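PDB 2RH3: protein virC2, which probably binds DNA through its C-terminal ribbon-helix-helix domain, the part described here, and enhances T-DNA transfer and virulence in Agrobacterium tumefaciens. Local coordinates for residues L39-R52 with R75-F89. Residues are numbered along the deposited sequence; the frame is centred on the assembly and turned at random.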
ATOM      1  N   LEU A  39      -4.695  -3.731   2.844  1.00 23.36           N
ATOM      2  CA  LEU A  39      -5.230  -4.432   1.668  1.00 24.56           C
ATOM      3  C   LEU A  39      -6.620  -4.988   1.932  1.00 24.94           C
ATOM      4  O   LEU A  39      -7.442  -5.082   1.013  1.00 24.98           O
ATOM      5  CB  LEU A  39      -4.278  -5.529   1.173  1.00 24.82           C
ATOM      6  CG  LEU A  39      -2.938  -5.039   0.615  1.00 26.75           C
ATOM      7  CD1 LEU A  39      -1.889  -6.146   0.684  1.00 27.67           C
ATOM      8  CD2 LEU A  39      -3.073  -4.488  -0.816  1.00 29.35           C
ATOM      9  N   GLY A  40      -6.886  -5.350   3.186  1.00 25.01           N
ATOM     10  CA  GLY A  40      -8.219  -5.782   3.591  1.00 26.09           C
ATOM     11  C   GLY A  40      -9.228  -4.655   3.457  1.00 26.55           C
ATOM     12  O   GLY A  40     -10.303  -4.842   2.880  1.00 26.42           O
ATOM     13  N   ASP A  41      -8.866  -3.478   3.976  1.00 26.73           N
ATOM     14  CA  ASP A  41      -9.693  -2.273   3.876  1.00 27.23           C
ATOM     15  C   ASP A  41      -9.910  -1.905   2.404  1.00 27.18           C
ATOM     16  O   ASP A  41     -11.030  -1.572   1.999  1.00 28.05           O
ATOM     17  CB  ASP A  41      -9.033  -1.084   4.608  1.00 27.82           C
ATOM     18  CG  ASP A  41      -8.887  -1.301   6.123  1.00 29.57           C
ATOM     19  OD1 ASP A  41      -9.597  -2.149   6.703  1.00 31.20           O
ATOM     20  OD2 ASP A  41      -8.046  -0.601   6.743  0.50 30.14           O
ATOM     21  N   PHE A  42      -8.840  -2.005   1.615  1.00 26.76           N
ATOM     22  CA  PHE A  42      -8.832  -1.562   0.210  1.00 27.48           C
ATOM     23  C   PHE A  42      -9.706  -2.433  -0.682  1.00 28.02           C
ATOM     24  O   PHE A  42     -10.344  -1.918  -1.600  1.00 27.81           O
ATOM     25  CB  PHE A  42      -7.406  -1.503  -0.343  1.00 27.47           C
ATOM     26  CG  PHE A  42      -7.221  -0.495  -1.450  1.00 26.64           C
ATOM     27  CD1 PHE A  42      -7.374   0.869  -1.199  1.00 26.98           C
ATOM     28  CD2 PHE A  42      -6.880  -0.907  -2.731  1.00 27.04           C
ATOM     29  CE1 PHE A  42      -7.194   1.814  -2.217  1.00 26.12           C
ATOM     30  CE2 PHE A  42      -6.703   0.020  -3.759  1.00 27.97           C
ATOM     31  CZ  PHE A  42      -6.856   1.389  -3.496  1.00 26.94           C
ATOM     32  N   GLU A  43      -9.728  -3.738  -0.399  1.00 28.88           N
ATOM     33  CA  GLU A  43     -10.570  -4.709  -1.126  1.00 29.99           C
ATOM     34  C   GLU A  43     -12.022  -4.279  -1.143  1.00 30.24           C
ATOM     35  O   GLU A  43     -12.704  -4.393  -2.175  1.00 29.99           O
ATOM     36  CB  GLU A  43     -10.506  -6.081  -0.457  1.00 30.41           C
ATOM     37  CG  GLU A  43      -9.486  -7.041  -1.009  1.00 32.67           C
ATOM     38  CD  GLU A  43      -9.639  -8.427  -0.405  1.00 34.85           C
ATOM     39  OE1 GLU A  43      -9.562  -8.554   0.838  0.50 35.91           O
ATOM     40  OE2 GLU A  43      -9.838  -9.391  -1.172  1.00 37.89           O
ATOM     41  N   ASN A  44     -12.503  -3.809   0.011  1.00 30.52           N
ATOM     42  CA  ASN A  44     -13.887  -3.366   0.141  1.00 30.81           C
ATOM     43  C   ASN A  44     -14.163  -2.085  -0.642  1.00 30.93           C
ATOM     44  O   ASN A  44     -15.301  -1.830  -1.045  1.00 30.97           O
ATOM     45  CB  ASN A  44     -14.279  -3.214   1.616  1.00 31.31           C
ATOM     46  CG  ASN A  44     -14.208  -4.531   2.384  0.50 31.63           C
ATOM     47  OD1 ASN A  44     -14.420  -5.611   1.827  0.50 32.39           O
ATOM     48  ND2 ASN A  44     -13.912  -4.440   3.673  0.50 32.90           N
ATOM     49  N   MET A  45     -13.109  -1.302  -0.872  1.00 30.63           N
ATOM     50  CA  MET A  45     -13.180  -0.081  -1.688  1.00 30.88           C
ATOM     51  C   MET A  45     -13.097  -0.371  -3.188  1.00 29.97           C
ATOM     52  O   MET A  45     -13.573   0.420  -4.005  1.00 29.15           O
ATOM     53  CB  MET A  45     -12.063   0.889  -1.299  1.00 30.26           C
ATOM     54  CG  MET A  45     -12.176   1.402   0.123  1.00 31.75           C
ATOM     55  SD  MET A  45     -10.682   2.191   0.721  1.00 34.23           S
ATOM     56  CE  MET A  45     -10.476   3.514  -0.455  1.00 31.67           C
ATOM     57  N   LEU A  46     -12.467  -1.489  -3.541  1.00 29.63           N
ATOM     58  CA  LEU A  46     -12.417  -1.928  -4.928  1.00 29.45           C
ATOM     59  C   LEU A  46     -13.813  -2.332  -5.357  1.00 30.24           C
ATOM     60  O   LEU A  46     -14.270  -1.979  -6.448  1.00 30.00           O
ATOM     61  CB  LEU A  46     -11.444  -3.095  -5.095  1.00 29.12           C
ATOM     62  CG  LEU A  46      -9.963  -2.736  -4.927  1.00 28.48           C
ATOM     63  CD1 LEU A  46      -9.096  -3.985  -4.846  1.00 28.35           C
ATOM     64  CD2 LEU A  46      -9.480  -1.823  -6.048  1.00 27.93           C
ATOM     65  N   ALA A  47     -14.498  -3.041  -4.459  1.00 30.91           N
ATOM     66  CA  ALA A  47     -15.816  -3.599  -4.735  1.00 31.48           C
ATOM     67  C   ALA A  47     -16.850  -2.558  -5.161  1.00 32.10           C
ATOM     68  O   ALA A  47     -17.730  -2.856  -5.974  1.00 32.15           O
ATOM     69  CB  ALA A  47     -16.311  -4.384  -3.529  1.00 31.72           C
ATOM     70  N   ASP A  48     -16.736  -1.340  -4.627  1.00 32.33           N
ATOM     71  CA  ASP A  48     -17.710  -0.282  -4.917  1.00 32.68           C
ATOM     72  C   ASP A  48     -17.170   0.919  -5.703  1.00 32.17           C
ATOM     73  O   ASP A  48     -17.876   1.916  -5.881  0.50 32.29           O
ATOM     74  CB  ASP A  48     -18.374   0.191  -3.614  1.00 33.12           C
ATOM     75  CG  ASP A  48     -17.415   0.939  -2.692  1.00 34.46           C
ATOM     76  OD1 ASP A  48     -16.245   1.161  -3.068  1.00 36.19           O
ATOM     77  OD2 ASP A  48     -17.839   1.314  -1.576  1.00 35.88           O
ATOM     78  N   GLY A  49     -15.922   0.830  -6.159  1.00 31.89           N
ATOM     79  CA  GLY A  49     -15.302   1.898  -6.947  1.00 31.04           C
ATOM     80  C   GLY A  49     -14.792   3.116  -6.186  1.00 30.57           C
ATOM     81  O   GLY A  49     -14.183   4.021  -6.779  1.00 30.20           O
ATOM     82  N   SER A  50     -15.022   3.152  -4.875  1.00 30.15           N
ATOM     83  CA  SER A  50     -14.623   4.308  -4.069  1.00 30.03           C
ATOM     84  C   SER A  50     -13.101   4.498  -4.005  1.00 29.75           C
ATOM     85  O   SER A  50     -12.610   5.595  -3.724  1.00 29.03           O
ATOM     86  CB  SER A  50     -15.231   4.225  -2.668  1.00 30.24           C
ATOM     87  OG  SER A  50     -14.754   3.086  -1.964  1.00 31.67           O
ATOM     88  N   PHE A  51     -12.360   3.434  -4.312  1.00 29.50           N
ATOM     89  CA  PHE A  51     -10.900   3.468  -4.280  1.00 29.26           C
ATOM     90  C   PHE A  51     -10.295   4.477  -5.260  1.00 29.72           C
ATOM     91  O   PHE A  51      -9.178   4.934  -5.059  1.00 30.02           O
ATOM     92  CB  PHE A  51     -10.328   2.072  -4.540  1.00 28.62           C
ATOM     93  CG  PHE A  51     -10.362   1.652  -5.990  1.00 27.44           C
ATOM     94  CD1 PHE A  51      -9.203   1.691  -6.769  1.00 25.92           C
ATOM     95  CD2 PHE A  51     -11.541   1.206  -6.571  1.00 26.12           C
ATOM     96  CE1 PHE A  51      -9.226   1.287  -8.097  1.00 26.00           C
ATOM     97  CE2 PHE A  51     -11.569   0.807  -7.902  1.00 26.65           C
ATOM     98  CZ  PHE A  51     -10.417   0.848  -8.659  1.00 24.99           C
ATOM     99  N   ARG A  52     -11.040   4.824  -6.310  0.50 30.22           N
ATOM    100  CA  ARG A  52     -10.555   5.776  -7.316  0.50 30.64           C
ATOM    101  C   ARG A  52     -10.446   7.202  -6.771  0.50 31.29           C
ATOM    102  O   ARG A  52      -9.795   8.053  -7.381  0.50 31.60           O
ATOM    103  CB  ARG A  52     -11.425   5.738  -8.574  0.50 30.60           C
ATOM    104  CG  ARG A  52     -11.387   4.402  -9.290  0.50 30.35           C
ATOM    105  CD  ARG A  52     -12.236   4.411 -10.548  0.50 29.94           C
ATOM    106  NE  ARG A  52     -12.847   3.103 -10.759  0.50 29.49           N
ATOM    107  CZ  ARG A  52     -14.027   2.741 -10.264  0.50 28.88           C
ATOM    108  NH1 ARG A  52     -14.738   3.596  -9.540  0.50 30.04           N
ATOM    109  NH2 ARG A  52     -14.497   1.522 -10.498  0.50 27.02           N
ATOM    110  N   ARG A  75      -0.792 -11.736  -2.063  1.00 39.48           N
ATOM    111  CA  ARG A  75      -2.105 -11.866  -1.427  1.00 39.66           C
ATOM    112  C   ARG A  75      -3.138 -12.283  -2.468  1.00 39.56           C
ATOM    113  O   ARG A  75      -3.047 -11.892  -3.636  1.00 39.34           O
ATOM    114  CB  ARG A  75      -2.528 -10.549  -0.762  1.00 39.76           C
ATOM    115  CG  ARG A  75      -3.680 -10.678   0.236  1.00 40.11           C
ATOM    116  CD  ARG A  75      -3.979  -9.347   0.902  1.00 40.53           C
ATOM    117  NE  ARG A  75      -5.133  -9.402   1.802  1.00 41.09           N
ATOM    118  CZ  ARG A  75      -6.393  -9.198   1.424  1.00 42.01           C
ATOM    119  NH1 ARG A  75      -7.371  -9.264   2.317  1.00 42.55           N
ATOM    120  NH2 ARG A  75      -6.683  -8.939   0.155  1.00 42.33           N
ATOM    121  N   MET A  76      -4.112 -13.083  -2.036  1.00 39.56           N
ATOM    122  CA  MET A  76      -5.205 -13.527  -2.899  1.00 39.62           C
ATOM    123  C   MET A  76      -6.298 -12.474  -2.962  1.00 39.21           C
ATOM    124  O   MET A  76      -6.747 -11.968  -1.928  1.00 39.30           O
ATOM    125  CB  MET A  76      -5.809 -14.844  -2.390  1.00 40.23           C
ATOM    126  CG  MET A  76      -4.807 -15.967  -2.160  1.00 40.94           C
ATOM    127  SD  MET A  76      -4.041 -16.540  -3.683  1.00 43.41           S
ATOM    128  CE  MET A  76      -3.141 -17.974  -3.087  1.00 42.38           C
ATOM    129  N   PHE A  77      -6.717 -12.144  -4.181  1.00 38.76           N
ATOM    130  CA  PHE A  77      -7.834 -11.234  -4.407  1.00 38.29           C
ATOM    131  C   PHE A  77      -8.857 -11.908  -5.313  1.00 37.90           C
ATOM    132  O   PHE A  77      -8.479 -12.636  -6.234  1.00 37.89           O
ATOM    133  CB  PHE A  77      -7.369  -9.949  -5.095  1.00 38.16           C
ATOM    134  CG  PHE A  77      -6.466  -9.086  -4.261  1.00 38.04           C
ATOM    135  CD1 PHE A  77      -6.994  -8.102  -3.429  1.00 38.28           C
ATOM    136  CD2 PHE A  77      -5.085  -9.227  -4.338  1.00 37.68           C
ATOM    137  CE1 PHE A  77      -6.157  -7.286  -2.669  1.00 38.55           C
ATOM    138  CE2 PHE A  77      -4.240  -8.417  -3.580  1.00 37.71           C
ATOM    139  CZ  PHE A  77      -4.779  -7.450  -2.745  1.00 38.24           C
ATOM    140  N   PRO A  78     -10.157 -11.662  -5.069  1.00 37.66           N
ATOM    141  CA  PRO A  78     -11.151 -12.071  -6.071  1.00 37.34           C
ATOM    142  C   PRO A  78     -10.846 -11.413  -7.422  1.00 36.94           C
ATOM    143  O   PRO A  78     -10.455 -10.241  -7.462  1.00 36.44           O
ATOM    144  CB  PRO A  78     -12.473 -11.543  -5.502  1.00 37.43           C
ATOM    145  CG  PRO A  78     -12.227 -11.377  -4.032  1.00 37.55           C
ATOM    146  CD  PRO A  78     -10.776 -11.032  -3.888  1.00 37.64           C
ATOM    147  N   VAL A  79     -11.014 -12.173  -8.505  1.00 36.51           N
ATOM    148  CA  VAL A  79     -10.683 -11.731  -9.869  1.00 36.18           C
ATOM    149  C   VAL A  79     -11.484 -10.502 -10.312  1.00 35.81           C
ATOM    150  O   VAL A  79     -10.974  -9.652 -11.052  1.00 35.66           O
ATOM    151  CB  VAL A  79     -10.861 -12.890 -10.901  1.00 36.31           C
ATOM    152  CG1 VAL A  79     -10.869 -12.371 -12.335  1.00 36.40           C
ATOM    153  CG2 VAL A  79      -9.765 -13.932 -10.726  1.00 36.54           C
ATOM    154  N   SER A  80     -12.731 -10.426  -9.857  1.00 35.42           N
ATOM    155  CA  SER A  80     -13.608  -9.285 -10.110  1.00 35.10           C
ATOM    156  C   SER A  80     -13.001  -7.963  -9.615  1.00 34.59           C
ATOM    157  O   SER A  80     -13.033  -6.950 -10.322  1.00 34.71           O
ATOM    158  CB  SER A  80     -14.974  -9.533  -9.462  1.00 35.24           C
ATOM    159  OG  SER A  80     -15.565  -8.328  -9.003  1.00 36.07           O
ATOM    160  N   LEU A  81     -12.443  -7.996  -8.407  1.00 33.78           N
ATOM    161  CA  LEU A  81     -11.852  -6.816  -7.769  1.00 32.89           C
ATOM    162  C   LEU A  81     -10.533  -6.402  -8.423  1.00 32.13           C
ATOM    163  O   LEU A  81     -10.250  -5.207  -8.566  1.00 31.85           O
ATOM    164  CB  LEU A  81     -11.648  -7.056  -6.264  1.00 33.23           C
ATOM    165  CG  LEU A  81     -12.854  -7.529  -5.435  1.00 33.58           C
ATOM    166  CD1 LEU A  81     -12.510  -7.562  -3.954  1.00 34.11           C
ATOM    167  CD2 LEU A  81     -14.095  -6.674  -5.670  1.00 33.74           C
ATOM    168  N   ILE A  82      -9.729  -7.393  -8.811  1.00 31.06           N
ATOM    169  CA  ILE A  82      -8.468  -7.133  -9.508  1.00 30.35           C
ATOM    170  C   ILE A  82      -8.713  -6.564 -10.901  1.00 29.18           C
ATOM    171  O   ILE A  82      -7.968  -5.697 -11.359  1.00 29.07           O
ATOM    172  CB  ILE A  82      -7.532  -8.377  -9.532  1.00 30.64           C
ATOM    173  CG1 ILE A  82      -6.948  -8.610  -8.141  1.00 30.56           C
ATOM    174  CG2 ILE A  82      -6.391  -8.224 -10.554  1.00 30.85           C
ATOM    175  CD1 ILE A  82      -6.422  -7.327  -7.432  1.00 32.47           C
ATOM    176  N   GLU A  83      -9.776  -7.030 -11.557  1.00 28.12           N
ATOM    177  CA  GLU A  83     -10.207  -6.411 -12.804  1.00 27.06           C
ATOM    178  C   GLU A  83     -10.503  -4.925 -12.592  1.00 25.75           C
ATOM    179  O   GLU A  83     -10.029  -4.085 -13.358  1.00 25.56           O
ATOM    180  CB  GLU A  83     -11.418  -7.134 -13.409  1.00 27.11           C
ATOM    181  CG  GLU A  83     -11.940  -6.483 -14.691  0.50 27.98           C
ATOM    182  CD  GLU A  83     -12.542  -7.471 -15.677  0.50 29.51           C
ATOM    183  OE1 GLU A  83     -13.101  -8.505 -15.247  0.50 30.76           O
ATOM    184  OE2 GLU A  83     -12.458  -7.204 -16.896  0.50 29.49           O
ATOM    185  N   ALA A  84     -11.269  -4.610 -11.546  1.00 24.89           N
ATOM    186  CA  ALA A  84     -11.574  -3.224 -11.203  1.00 23.69           C
ATOM    187  C   ALA A  84     -10.299  -2.412 -10.918  1.00 23.16           C
ATOM    188  O   ALA A  84     -10.149  -1.296 -11.418  1.00 22.61           O
ATOM    189  CB  ALA A  84     -12.543  -3.168 -10.021  1.00 24.06           C
ATOM    190  N   ALA A  85      -9.389  -2.990 -10.132  1.00 21.78           N
ATOM    191  CA  ALA A  85      -8.080  -2.379  -9.850  1.00 21.68           C
ATOM    192  C   ALA A  85      -7.268  -2.112 -11.124  1.00 21.36           C
ATOM    193  O   ALA A  85      -6.785  -1.001 -11.331  1.00 21.51           O
ATOM    194  CB  ALA A  85      -7.274  -3.260  -8.891  1.00 21.54           C
ATOM    195  N   ARG A  86      -7.121  -3.136 -11.965  1.00 21.36           N
ATOM    196  CA  ARG A  86      -6.380  -3.021 -13.229  1.00 21.57           C
ATOM    197  C   ARG A  86      -6.955  -1.974 -14.177  1.00 21.32           C
ATOM    198  O   ARG A  86      -6.210  -1.244 -14.827  1.00 21.34           O
ATOM    199  CB  ARG A  86      -6.280  -4.376 -13.937  1.00 22.13           C
ATOM    200  CG  ARG A  86      -5.053  -5.166 -13.524  1.00 24.06           C
ATOM    201  CD  ARG A  86      -4.673  -6.202 -14.557  1.00 26.56           C
ATOM    202  NE  ARG A  86      -3.216  -6.365 -14.630  0.50 27.41           N
ATOM    203  CZ  ARG A  86      -2.496  -7.175 -13.858  0.50 27.66           C
ATOM    204  NH1 ARG A  86      -3.078  -7.922 -12.926  0.50 28.44           N
ATOM    205  NH2 ARG A  86      -1.181  -7.239 -14.022  0.50 27.46           N
ATOM    206  N   ASN A  87      -8.281  -1.896 -14.255  1.00 21.38           N
ATOM    207  CA  ASN A  87      -8.936  -0.896 -15.096  1.00 21.54           C
ATOM    208  C   ASN A  87      -8.494   0.522 -14.741  1.00 21.36           C
ATOM    209  O   ASN A  87      -8.420   1.396 -15.605  1.00 20.58           O
ATOM    210  CB  ASN A  87     -10.457  -0.992 -14.964  1.00 21.92           C
ATOM    211  CG  ASN A  87     -11.047  -2.195 -15.675  1.00 22.54           C
ATOM    212  OD1 ASN A  87     -12.194  -2.571 -15.407  1.00 26.17           O
ATOM    213  ND2 ASN A  87     -10.298  -2.784 -16.601  1.00 20.73           N
ATOM    214  N   HIS A  88      -8.199   0.732 -13.459  1.00 21.22           N
ATOM    215  CA  HIS A  88      -7.847   2.041 -12.941  1.00 21.77           C
ATOM    216  C   HIS A  88      -6.349   2.307 -12.905  1.00 21.46           C
ATOM    217  O   HIS A  88      -5.895   3.357 -13.357  1.00 22.16           O
ATOM    218  CB  HIS A  88      -8.439   2.218 -11.540  1.00 22.03           C
ATOM    219  CG  HIS A  88      -8.059   3.505 -10.885  1.00 23.75           C
ATOM    220  ND1 HIS A  88      -8.542   4.724 -11.307  1.00 26.07           N
ATOM    221  CD2 HIS A  88      -7.256   3.763  -9.827  1.00 27.20           C
ATOM    222  CE1 HIS A  88      -8.049   5.680 -10.539  1.00 27.02           C
ATOM    223  NE2 HIS A  88      -7.261   5.123  -9.636  1.00 27.31           N
ATOM    224  N   PHE A  89      -5.591   1.356 -12.369  1.00 21.30           N
ATOM    225  CA  PHE A  89      -4.145   1.501 -12.211  1.00 21.14           C
ATOM    226  C   PHE A  89      -3.363   1.157 -13.473  1.00 20.94           C
ATOM    227  O   PHE A  89      -2.205   1.542 -13.598  1.00 21.17           O
ATOM    228  CB  PHE A  89      -3.637   0.665 -11.038  1.00 21.04           C
ATOM    229  CG  PHE A  89      -4.108   1.170  -9.692  1.00 20.99           C
ATOM    230  CD1 PHE A  89      -3.665   2.395  -9.199  1.00 21.52           C
ATOM    231  CD2 PHE A  89      -5.003   0.427  -8.938  1.00 21.14           C
ATOM    232  CE1 PHE A  89      -4.112   2.863  -7.955  1.00 23.18           C
ATOM    233  CE2 PHE A  89      -5.453   0.882  -7.702  1.00 21.83           C
ATOM    234  CZ  PHE A  89      -5.017   2.100  -7.216  1.00 22.39           C
TER
HETATM  235  O   HOH W   1     -12.198   0.509 -12.036  1.00 33.15           O
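Helix 39-47 passes helix 79-89 at nearly a right angle, 79° between short axes 9.1 Å apart, with the backbones nearest where Leu46 faces Leu81. At this crossing Leu46 and Leu81 meet through their CB atoms, while CD2 of Leu46 continues to CB of Ala85, 3.9 Å away. Leu81 spreads its two methyls over the first helix: CD1 rests on the carbonyl of Glu43, and CD2 lies 3.6 Å from CA of Ala47.

Toward strand 71-76 the contact turns polar. Arg75, with CG anti to the backbone N (chi1 -164°) and the chain extended as far as NE, runs past Leu39 in the opposite direction, its CD against CB and CD1 of the leucine. Its NH1 then donates to OE1 of Glu43 at 2.7 Å, a salt bridge lying in the guanidinium plane but approaching OE1 from well above the carboxylate plane. CG of Glu43 touches the edge of the Phe77 ring 3.6 Å away at CD1, and CD2 of Leu39 reaches the same ring's edge at CZ.

Beyond the turn at Gly49, Phe51 takes a chi1 of 77°, and its ring lies between Leu46 CD2, over the centre of one face, and Arg52 CG, toward the rim of the other, turning CE1 and CZ to helix 79-89. There its CE1 lies 3.6 Å from CD2 of His88 and also touches Phe89, forming an aromatic cluster. CG of Arg52 lies over the His88 ring in a CH-pi contact, 3.7 Å from its centroid.

Phe42 and Phe89 carry the core on to helix 97-118. The contact thus joins helix 27-47 to helix 79-89 within the ribbon-helix-helix fold mainly through apolar and aromatic surfaces, its one direct ion pair neutralising opposite charges beside the ribbon strand.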